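Protease (Helicobacter pylori, PDB 5EUF) is an M16-family, probably zinc-dependent peptidase that probably cleaves the cytoplasmic domain of human junctional adhesion molecule A and so compromises the gastric epithelial barrier. Local coordinates at residues B[258-272]-B[394-407]. Numbering follows the deposited sequence.
Sequences VPAFKHKDQVALDAL and LKVSDLVRVANEYF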
# COMPACT_ATOMS: atom_id res chain seq x y z
N VAL B 258 -10.10 -10.30 11.87
CA VAL B 258 -11.17 -11.28 11.98
C VAL B 258 -11.17 -12.16 10.73
O VAL B 258 -10.76 -11.70 9.66
CB VAL B 258 -12.52 -10.55 12.19
CG1 VAL B 258 -13.59 -11.01 11.20
CG2 VAL B 258 -12.99 -10.71 13.63
N PRO B 259 -11.59 -13.43 10.87
CA PRO B 259 -11.58 -14.39 9.76
C PRO B 259 -12.32 -13.92 8.51
O PRO B 259 -13.06 -12.94 8.56
CB PRO B 259 -12.28 -15.61 10.36
CG PRO B 259 -12.03 -15.51 11.81
CD PRO B 259 -12.05 -14.04 12.12
N ALA B 260 -12.12 -14.63 7.41
CA ALA B 260 -12.77 -14.30 6.14
C ALA B 260 -14.28 -14.58 6.17
O ALA B 260 -14.80 -15.15 7.13
CB ALA B 260 -12.11 -15.05 5.00
N PHE B 261 -14.96 -14.18 5.10
CA PHE B 261 -16.43 -14.21 5.01
C PHE B 261 -17.07 -15.53 5.41
O PHE B 261 -18.00 -15.56 6.21
CB PHE B 261 -16.86 -13.85 3.58
CG PHE B 261 -18.36 -13.82 3.38
CD1 PHE B 261 -19.08 -12.66 3.61
CD2 PHE B 261 -19.03 -14.95 2.95
CE1 PHE B 261 -20.45 -12.63 3.42
CE2 PHE B 261 -20.40 -14.93 2.76
CZ PHE B 261 -21.11 -13.77 2.99
N LYS B 262 -16.56 -16.63 4.85
CA LYS B 262 -17.24 -17.92 4.95
C LYS B 262 -16.85 -18.70 6.20
O LYS B 262 -16.76 -19.93 6.18
CB LYS B 262 -16.94 -18.75 3.70
CG LYS B 262 -18.09 -19.61 3.23
CD LYS B 262 -17.81 -20.17 1.85
CE LYS B 262 -17.50 -19.06 0.87
NZ LYS B 262 -17.27 -19.58 -0.51
N HIS B 263 -16.61 -17.99 7.30
CA HIS B 263 -16.14 -18.62 8.53
C HIS B 263 -17.30 -18.92 9.47
O HIS B 263 -18.36 -18.32 9.37
CB HIS B 263 -15.11 -17.72 9.22
CG HIS B 263 -14.23 -18.45 10.20
ND1 HIS B 263 -14.56 -18.59 11.53
CD2 HIS B 263 -13.03 -19.05 10.04
CE1 HIS B 263 -13.61 -19.26 12.14
NE2 HIS B 263 -12.67 -19.55 11.26
N LYS B 264 -17.08 -19.86 10.38
CA LYS B 264 -18.12 -20.28 11.32
C LYS B 264 -18.34 -19.25 12.42
O LYS B 264 -19.45 -19.10 12.94
CB LYS B 264 -17.77 -21.64 11.93
N ASP B 265 -17.27 -18.54 12.78
CA ASP B 265 -17.32 -17.59 13.89
C ASP B 265 -18.00 -16.28 13.50
O ASP B 265 -18.24 -15.43 14.35
CB ASP B 265 -15.92 -17.32 14.42
CG ASP B 265 -15.38 -18.46 15.27
OD1 ASP B 265 -16.20 -19.14 15.93
OD2 ASP B 265 -14.15 -18.67 15.28
N GLN B 266 -18.30 -16.13 12.22
CA GLN B 266 -18.92 -14.90 11.73
C GLN B 266 -20.28 -14.65 12.38
O GLN B 266 -20.65 -13.51 12.62
CB GLN B 266 -19.08 -14.94 10.20
CG GLN B 266 -17.77 -14.84 9.44
CD GLN B 266 -17.00 -13.56 9.74
OE1 GLN B 266 -17.58 -12.56 10.16
NE2 GLN B 266 -15.69 -13.59 9.51
N VAL B 267 -21.02 -15.73 12.65
CA VAL B 267 -22.34 -15.59 13.24
C VAL B 267 -22.23 -15.04 14.66
O VAL B 267 -22.99 -14.16 15.06
CB VAL B 267 -23.09 -16.93 13.26
CG1 VAL B 267 -24.49 -16.75 13.84
CG2 VAL B 267 -23.17 -17.51 11.86
N ALA B 268 -21.26 -15.56 15.42
CA ALA B 268 -21.02 -15.08 16.78
C ALA B 268 -20.53 -13.64 16.76
O ALA B 268 -20.93 -12.83 17.61
CB ALA B 268 -20.02 -15.97 17.48
N LEU B 269 -19.67 -13.32 15.80
CA LEU B 269 -19.17 -11.96 15.62
C LEU B 269 -20.33 -11.00 15.36
O LEU B 269 -20.38 -9.91 15.93
CB LEU B 269 -18.17 -11.91 14.47
CG LEU B 269 -16.80 -12.52 14.74
CD1 LEU B 269 -16.05 -12.75 13.44
CD2 LEU B 269 -16.00 -11.62 15.66
N ASP B 270 -21.24 -11.41 14.49
CA ASP B 270 -22.46 -10.64 14.25
C ASP B 270 -23.22 -10.44 15.55
O ASP B 270 -23.70 -9.34 15.84
CB ASP B 270 -23.34 -11.34 13.21
CG ASP B 270 -22.76 -11.27 11.81
OD1 ASP B 270 -21.58 -10.89 11.67
OD2 ASP B 270 -23.48 -11.60 10.84
N ALA B 271 -23.32 -11.50 16.35
CA ALA B 271 -24.01 -11.44 17.63
C ALA B 271 -23.27 -10.54 18.62
O ALA B 271 -23.90 -9.85 19.42
CB ALA B 271 -24.17 -12.84 18.21
N LEU B 272 -21.94 -10.55 18.56
CA LEU B 272 -21.14 -9.70 19.44
C LEU B 272 -21.37 -8.22 19.12
O LEU B 272 -21.44 -7.39 20.03
CB LEU B 272 -19.65 -10.04 19.31
CG LEU B 272 -19.13 -11.16 20.22
CD1 LEU B 272 -17.67 -11.47 19.93
CD2 LEU B 272 -19.31 -10.78 21.68
N LEU B 394 -26.52 -20.14 19.60
CA LEU B 394 -25.35 -19.53 20.22
C LEU B 394 -25.50 -19.52 21.73
O LEU B 394 -26.52 -19.09 22.26
CB LEU B 394 -25.14 -18.10 19.70
CG LEU B 394 -24.55 -17.92 18.30
CD1 LEU B 394 -24.68 -16.47 17.86
CD2 LEU B 394 -23.10 -18.35 18.28
N LYS B 395 -24.47 -20.00 22.42
CA LYS B 395 -24.41 -19.87 23.87
C LYS B 395 -23.53 -18.67 24.20
O LYS B 395 -22.77 -18.21 23.35
CB LYS B 395 -23.88 -21.14 24.52
CG LYS B 395 -24.78 -22.36 24.38
CD LYS B 395 -24.36 -23.24 23.21
CE LYS B 395 -22.96 -23.80 23.42
NZ LYS B 395 -22.52 -24.65 22.28
N VAL B 396 -23.65 -18.16 25.42
CA VAL B 396 -22.80 -17.06 25.88
C VAL B 396 -21.33 -17.43 25.71
O VAL B 396 -20.52 -16.60 25.30
CB VAL B 396 -23.07 -16.72 27.36
CG1 VAL B 396 -22.03 -15.74 27.88
CG2 VAL B 396 -24.47 -16.16 27.53
N SER B 397 -21.01 -18.68 26.01
CA SER B 397 -19.65 -19.19 25.88
C SER B 397 -19.11 -19.00 24.46
O SER B 397 -17.93 -18.72 24.28
CB SER B 397 -19.60 -20.67 26.27
OG SER B 397 -20.49 -21.44 25.48
N ASP B 398 -19.98 -19.16 23.47
CA ASP B 398 -19.58 -18.96 22.08
C ASP B 398 -19.17 -17.51 21.85
O ASP B 398 -18.17 -17.23 21.19
CB ASP B 398 -20.72 -19.34 21.12
CG ASP B 398 -20.98 -20.83 21.10
OD1 ASP B 398 -20.02 -21.61 21.28
OD2 ASP B 398 -22.15 -21.23 20.90
N LEU B 399 -19.94 -16.59 22.42
CA LEU B 399 -19.65 -15.17 22.30
C LEU B 399 -18.34 -14.81 23.00
O LEU B 399 -17.58 -13.96 22.53
CB LEU B 399 -20.79 -14.33 22.88
CG LEU B 399 -22.02 -14.08 22.00
CD1 LEU B 399 -22.76 -15.36 21.65
CD2 LEU B 399 -22.95 -13.09 22.68
N VAL B 400 -18.07 -15.47 24.13
CA VAL B 400 -16.88 -15.18 24.93
C VAL B 400 -15.64 -15.83 24.32
O VAL B 400 -14.55 -15.25 24.36
CB VAL B 400 -17.06 -15.64 26.39
CG1 VAL B 400 -15.82 -15.33 27.21
CG2 VAL B 400 -18.28 -14.98 27.00
N ARG B 401 -15.80 -17.02 23.76
CA ARG B 401 -14.70 -17.69 23.05
C ARG B 401 -14.22 -16.84 21.88
O ARG B 401 -13.03 -16.58 21.73
CB ARG B 401 -15.12 -19.07 22.55
CG ARG B 401 -14.06 -19.75 21.70
CD ARG B 401 -14.62 -20.94 20.91
NE ARG B 401 -15.48 -20.52 19.81
CZ ARG B 401 -16.81 -20.65 19.80
NH1 ARG B 401 -17.43 -21.19 20.83
NH2 ARG B 401 -17.50 -20.23 18.74
N VAL B 402 -15.17 -16.42 21.05
CA VAL B 402 -14.88 -15.61 19.88
C VAL B 402 -14.26 -14.28 20.29
O VAL B 402 -13.35 -13.77 19.63
CB VAL B 402 -16.15 -15.36 19.05
CG1 VAL B 402 -15.88 -14.38 17.92
CG2 VAL B 402 -16.67 -16.68 18.49
N ALA B 403 -14.75 -13.72 21.40
CA ALA B 403 -14.23 -12.48 21.93
C ALA B 403 -12.74 -12.60 22.26
O ALA B 403 -11.92 -11.86 21.72
CB ALA B 403 -15.01 -12.06 23.17
N ASN B 404 -12.40 -13.55 23.13
CA ASN B 404 -11.01 -13.76 23.52
C ASN B 404 -10.12 -14.20 22.37
O ASN B 404 -8.90 -14.02 22.41
CB ASN B 404 -10.93 -14.80 24.64
CG ASN B 404 -11.36 -14.24 25.98
OD1 ASN B 404 -10.53 -13.86 26.80
ND2 ASN B 404 -12.67 -14.19 26.20
N GLU B 405 -10.73 -14.77 21.34
CA GLU B 405 -9.98 -15.28 20.20
C GLU B 405 -9.43 -14.16 19.33
O GLU B 405 -8.27 -14.22 18.90
CB GLU B 405 -10.87 -16.19 19.35
CG GLU B 405 -10.17 -16.80 18.15
CD GLU B 405 -9.21 -17.91 18.52
OE1 GLU B 405 -9.28 -18.40 19.67
OE2 GLU B 405 -8.38 -18.30 17.67
N TYR B 406 -10.24 -13.14 19.08
CA TYR B 406 -9.89 -12.13 18.10
C TYR B 406 -9.65 -10.75 18.70
O TYR B 406 -8.97 -9.92 18.11
CB TYR B 406 -10.98 -12.04 17.03
CG TYR B 406 -11.34 -13.37 16.41
CD1 TYR B 406 -10.42 -14.06 15.63
CD2 TYR B 406 -12.59 -13.94 16.61
CE1 TYR B 406 -10.74 -15.28 15.06
CE2 TYR B 406 -12.92 -15.16 16.04
CZ TYR B 406 -11.99 -15.82 15.27
OH TYR B 406 -12.30 -17.04 14.71
N PHE B 407 -10.21 -10.50 19.88
CA PHE B 407 -10.06 -9.19 20.51
C PHE B 407 -8.79 -9.12 21.35
O PHE B 407 -8.84 -8.79 22.54
CB PHE B 407 -11.29 -8.84 21.35
CG PHE B 407 -12.56 -8.75 20.56
CD1 PHE B 407 -12.53 -8.48 19.19
CD2 PHE B 407 -13.79 -8.92 21.17
CE1 PHE B 407 -13.70 -8.40 18.46
CE2 PHE B 407 -14.96 -8.84 20.44
CZ PHE B 407 -14.92 -8.57 19.08
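Helices 266-272 and 396-406 cross almost perpendicularly, at -95° with their axes 9.2 Å apart at closest approach, and the CA atoms come nearest at Ala268 and Leu399. The short side chain of Ala268 is consistent with the close backbones here: Ala268 CB lies 3.6 Å from Val402 CG2, with Leu394 CD2 also against it. The two branches of Val402 point to different partners, CG1 (anti to the backbone N, chi1 173°) to Leu269 CD2 and Leu272 CD1, CG2 to Ala268 and Asp265 OD1. Further along helix 266-272, Leu272 lays CD1 over the backbone around Leu399 O and Ala403, and the same Leu272 CD1 reaches Phe407 CE2 at 3.8 Å. Leu394, just ahead of the second helix, directs CD1 to Ala271 CB and towards Val267.

Polar groups line one side of this apolar packing. Asp265 uses both carboxylate oxygens: Tyr406 OH donates to OD2 on its anti side over 2.5 Å, while Arg401 NH2 meets OD1 at 3.3 Å in a nearly straight salt bridge lying in the guanidinium plane. Arg401, bent at chi3 (72°), gives its NH1 to Asp398 OD1 at 2.7 Å, so two acids hold the guanidinium by its edge. His263 ND1 accepts from Asp265 N, a capping bond that probably helps to fix the backbone at the turn into the helix. The Tyr406 ring is sandwiched between Pro259 CD, a CH-pi contact 3.8 Å from the ring centroid, and Glu405 CG on the opposite face.

Beyond the pair, Phe311 of strand 309-317 meets Leu269 and Phe407, while Phe391 of helix 387-392 packs on Val267 and Ala271. The contact is thus helix-helix packing beside the five-stranded sheet, within the alpha/beta architecture of M16 peptidases, joining the end of strand 251-258 and the loop and helix after it to the helix preceding strand 412-418.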